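Local coordinates for aminopeptidase N family protein (Idiomarina loihiensis L2TR, PDB 4FGM), which probably acts as a zinc-dependent aminopeptidase of the M61 family, with a zinc ion and maleic acid bound in this structure, at residues Glu480-Gly488 / Ile536-Asp544. Numbering follows the deposited sequence.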
loop_
_atom_site.group_PDB
_atom_site.type_symbol
_atom_site.label_atom_id
_atom_site.label_comp_id
_atom_site.label_asym_id
_atom_site.label_seq_id
_atom_site.Cartn_x
_atom_site.Cartn_y
_atom_site.Cartn_z
ATOM N N GLU A 480 19.071 -21.820 -13.107
ATOM C CA GLU A 480 19.945 -22.530 -14.055
ATOM C C GLU A 480 19.042 -22.837 -15.263
ATOM O O GLU A 480 19.518 -23.457 -16.271
ATOM C CB GLU A 480 20.407 -23.864 -13.422
ATOM N N GLN A 481 17.778 -22.369 -15.221
ATOM C CA GLN A 481 16.842 -22.719 -16.310
ATOM C C GLN A 481 16.167 -21.584 -17.101
ATOM O O GLN A 481 14.894 -21.513 -17.161
ATOM C CB GLN A 481 15.756 -23.626 -15.710
ATOM N N PRO A 482 16.965 -20.676 -17.666
ATOM C CA PRO A 482 16.456 -19.544 -18.447
ATOM C C PRO A 482 15.721 -20.035 -19.690
ATOM O O PRO A 482 16.159 -20.992 -20.340
ATOM C CB PRO A 482 17.717 -18.795 -18.832
ATOM C CG PRO A 482 18.659 -19.109 -17.742
ATOM C CD PRO A 482 18.369 -20.495 -17.273
ATOM N N ALA A 483 14.647 -19.346 -20.058
ATOM C CA ALA A 483 13.884 -19.727 -21.238
ATOM C C ALA A 483 14.477 -19.156 -22.521
ATOM O O ALA A 483 15.040 -18.057 -22.520
ATOM C CB ALA A 483 12.437 -19.272 -21.083
ATOM N N ARG A 484 14.354 -19.908 -23.611
ATOM C CA ARG A 484 14.876 -19.471 -24.898
ATOM C C ARG A 484 13.846 -18.599 -25.605
ATOM O O ARG A 484 14.196 -17.718 -26.392
ATOM C CB ARG A 484 15.217 -20.682 -25.762
ATOM C CG ARG A 484 16.626 -20.642 -26.362
ATOM C CD ARG A 484 17.472 -21.810 -25.865
ATOM N NE ARG A 484 16.639 -22.918 -25.393
ATOM C CZ ARG A 484 17.120 -24.049 -24.885
ATOM N NH1 ARG A 484 18.431 -24.251 -24.815
ATOM N NH2 ARG A 484 16.292 -24.960 -24.396
ATOM N N VAL A 485 12.570 -18.849 -25.333
ATOM C CA VAL A 485 11.504 -18.048 -25.944
ATOM C C VAL A 485 10.418 -17.747 -24.920
ATOM O O VAL A 485 10.354 -18.391 -23.862
ATOM C CB VAL A 485 10.811 -18.799 -27.116
ATOM C CG1 VAL A 485 11.841 -19.202 -28.147
ATOM C CG2 VAL A 485 10.086 -20.051 -26.584
ATOM N N ASN A 486 9.608 -16.729 -25.198
ATOM C CA ASN A 486 8.484 -16.414 -24.322
ATOM C C ASN A 486 7.428 -15.600 -25.054
ATOM O O ASN A 486 7.679 -15.012 -26.105
ATOM C CB ASN A 486 8.916 -15.719 -23.016
ATOM C CG ASN A 486 9.405 -14.312 -23.214
ATOM O OD1 ASN A 486 9.307 -13.741 -24.294
ATOM N ND2 ASN A 486 9.935 -13.736 -22.149
ATOM N N PHE A 487 6.226 -15.596 -24.509
ATOM C CA PHE A 487 5.124 -14.893 -25.132
ATOM C C PHE A 487 5.258 -13.397 -25.148
ATOM O O PHE A 487 4.786 -12.743 -26.075
ATOM C CB PHE A 487 3.818 -15.243 -24.424
ATOM C CG PHE A 487 3.323 -16.619 -24.724
ATOM C CD1 PHE A 487 2.735 -16.900 -25.948
ATOM C CD2 PHE A 487 3.425 -17.631 -23.777
ATOM C CE1 PHE A 487 2.261 -18.174 -26.226
ATOM C CE2 PHE A 487 2.953 -18.908 -24.047
ATOM C CZ PHE A 487 2.367 -19.178 -25.268
ATOM N N GLY A 488 5.917 -12.854 -24.137
ATOM C CA GLY A 488 5.998 -11.413 -24.041
ATOM C C GLY A 488 4.606 -11.060 -23.530
ATOM O O GLY A 488 3.985 -10.090 -23.963
ATOM N N ILE A 536 6.326 -27.571 -23.660
ATOM C CA ILE A 536 6.080 -27.133 -25.030
ATOM C C ILE A 536 7.045 -26.029 -25.477
ATOM O O ILE A 536 7.571 -26.075 -26.589
ATOM C CB ILE A 536 4.616 -26.632 -25.194
ATOM C CG1 ILE A 536 3.643 -27.797 -24.998
ATOM C CG2 ILE A 536 4.414 -26.007 -26.566
ATOM C CD1 ILE A 536 2.187 -27.381 -24.921
ATOM N N LEU A 537 7.297 -25.050 -24.613
ATOM C CA LEU A 537 8.184 -23.952 -24.983
ATOM C C LEU A 537 9.682 -24.218 -24.968
ATOM O O LEU A 537 10.440 -23.450 -25.543
ATOM C CB LEU A 537 7.866 -22.728 -24.136
ATOM C CG LEU A 537 6.756 -21.878 -24.750
ATOM C CD1 LEU A 537 5.600 -22.753 -25.187
ATOM C CD2 LEU A 537 6.301 -20.849 -23.738
ATOM N N GLU A 538 10.116 -25.297 -24.328
ATOM C CA GLU A 538 11.545 -25.630 -24.290
ATOM C C GLU A 538 11.923 -26.295 -25.622
ATOM O O GLU A 538 13.016 -26.821 -25.781
ATOM C CB GLU A 538 11.837 -26.594 -23.123
ATOM C CG GLU A 538 11.928 -28.061 -23.530
ATOM C CD GLU A 538 11.233 -29.015 -22.567
ATOM O OE1 GLU A 538 10.494 -29.908 -23.049
ATOM O OE2 GLU A 538 11.432 -28.889 -21.337
ATOM N N ARG A 539 11.009 -26.256 -26.580
ATOM C CA ARG A 539 11.235 -26.873 -27.877
ATOM C C ARG A 539 11.459 -25.871 -28.970
ATOM O O ARG A 539 11.684 -26.239 -30.118
ATOM C CB ARG A 539 10.033 -27.730 -28.256
ATOM C CG ARG A 539 9.977 -29.024 -27.514
ATOM C CD ARG A 539 8.571 -29.492 -27.413
ATOM N NE ARG A 539 8.473 -30.690 -26.596
ATOM C CZ ARG A 539 7.338 -31.110 -26.055
ATOM N NH1 ARG A 539 6.221 -30.427 -26.253
ATOM N NH2 ARG A 539 7.319 -32.203 -25.310
ATOM N N TYR A 540 11.402 -24.600 -28.618
ATOM C CA TYR A 540 11.561 -23.567 -29.615
ATOM C C TYR A 540 12.714 -22.629 -29.357
ATOM O O TYR A 540 13.202 -22.515 -28.240
ATOM C CB TYR A 540 10.265 -22.766 -29.693
ATOM C CG TYR A 540 9.072 -23.650 -29.906
ATOM C CD1 TYR A 540 8.873 -24.287 -31.124
ATOM C CD2 TYR A 540 8.168 -23.888 -28.881
ATOM C CE1 TYR A 540 7.808 -25.134 -31.317
ATOM C CE2 TYR A 540 7.093 -24.740 -29.064
ATOM C CZ TYR A 540 6.919 -25.359 -30.283
ATOM O OH TYR A 540 5.852 -26.206 -30.474
ATOM N N ILE A 541 13.146 -21.968 -30.425
ATOM C CA ILE A 541 14.205 -20.977 -30.353
ATOM C C ILE A 541 13.710 -19.795 -31.180
ATOM O O ILE A 541 12.824 -19.938 -32.016
ATOM C CB ILE A 541 15.554 -21.495 -30.933
ATOM C CG1 ILE A 541 15.410 -21.813 -32.419
ATOM C CG2 ILE A 541 16.014 -22.723 -30.155
ATOM C CD1 ILE A 541 16.726 -22.155 -33.082
ATOM N N PRO A 542 14.263 -18.604 -30.943
ATOM C CA PRO A 542 13.820 -17.435 -31.709
ATOM C C PRO A 542 13.795 -17.714 -33.215
ATOM O O PRO A 542 14.723 -18.308 -33.763
ATOM C CB PRO A 542 14.839 -16.367 -31.318
ATOM C CG PRO A 542 15.155 -16.727 -29.895
ATOM C CD PRO A 542 15.297 -18.238 -29.959
ATOM N N GLY A 543 12.723 -17.292 -33.873
ATOM C CA GLY A 543 12.602 -17.507 -35.302
ATOM C C GLY A 543 11.632 -18.622 -35.653
ATOM O O GLY A 543 11.132 -18.677 -36.775
ATOM N N ASP A 544 11.363 -19.520 -34.708
ATOM C CA ASP A 544 10.433 -20.604 -34.979
ATOM C C ASP A 544 9.007 -20.073 -35.000
ATOM O O ASP A 544 8.661 -19.141 -34.274
ATOM C CB ASP A 544 10.545 -21.706 -33.921
ATOM C CG ASP A 544 11.818 -22.517 -34.053
ATOM O OD1 ASP A 544 12.395 -22.535 -35.158
ATOM O OD2 ASP A 544 12.231 -23.151 -33.059
#
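Ile541 N donates a hydrogen bond to Asp544 OD2 at 3.0 Å, with an N-H...O angle of 160°. The donor meets the carboxylate from above its plane. Asp544 N in turn bonds Ile541 O, and this closes a type II turn with Pro542 and Gly543 at its corners. Val485 packs against this turn and the type I turn from Leu537 to Tyr540. Its CG1 lies anti to the carbonyl carbon (chi1 -56°) and reaches Ile541 C at 3.6 Å and Pro542 CD at 4.0 Å. The other methyl, CG2, rests 3.6 Å from Leu537 O and also touches Leu537 CG and Tyr540 CB. Cutting Val485 back to an alanine removes both methyls and is likely to leave a gap between the loop 480-488 and the two turns, with Leu537 and Tyr540 losing their shared apolar partner. Phe487 CE2 meets Leu537 CD2 at 3.9 Å, and the two side chains cross at about a right angle. On the exposed side, Arg484 CB lies 3.7 Å from Tyr540 O, while Pro542 CG packs on Arg484 O at 3.8 Å. This mainly apolar packing lies in the C-terminal region, consistent with a PDZ domain, away from the zinc site. Trp563 stacks on Tyr540 and meets Phe487 edge-to-face, while Tyr540 OH bonds Asp524. The contact joins the loop leading into strand 489-494 to the link between helix 533-537 and strand 545-552, with strand 519-523 packed against Phe487.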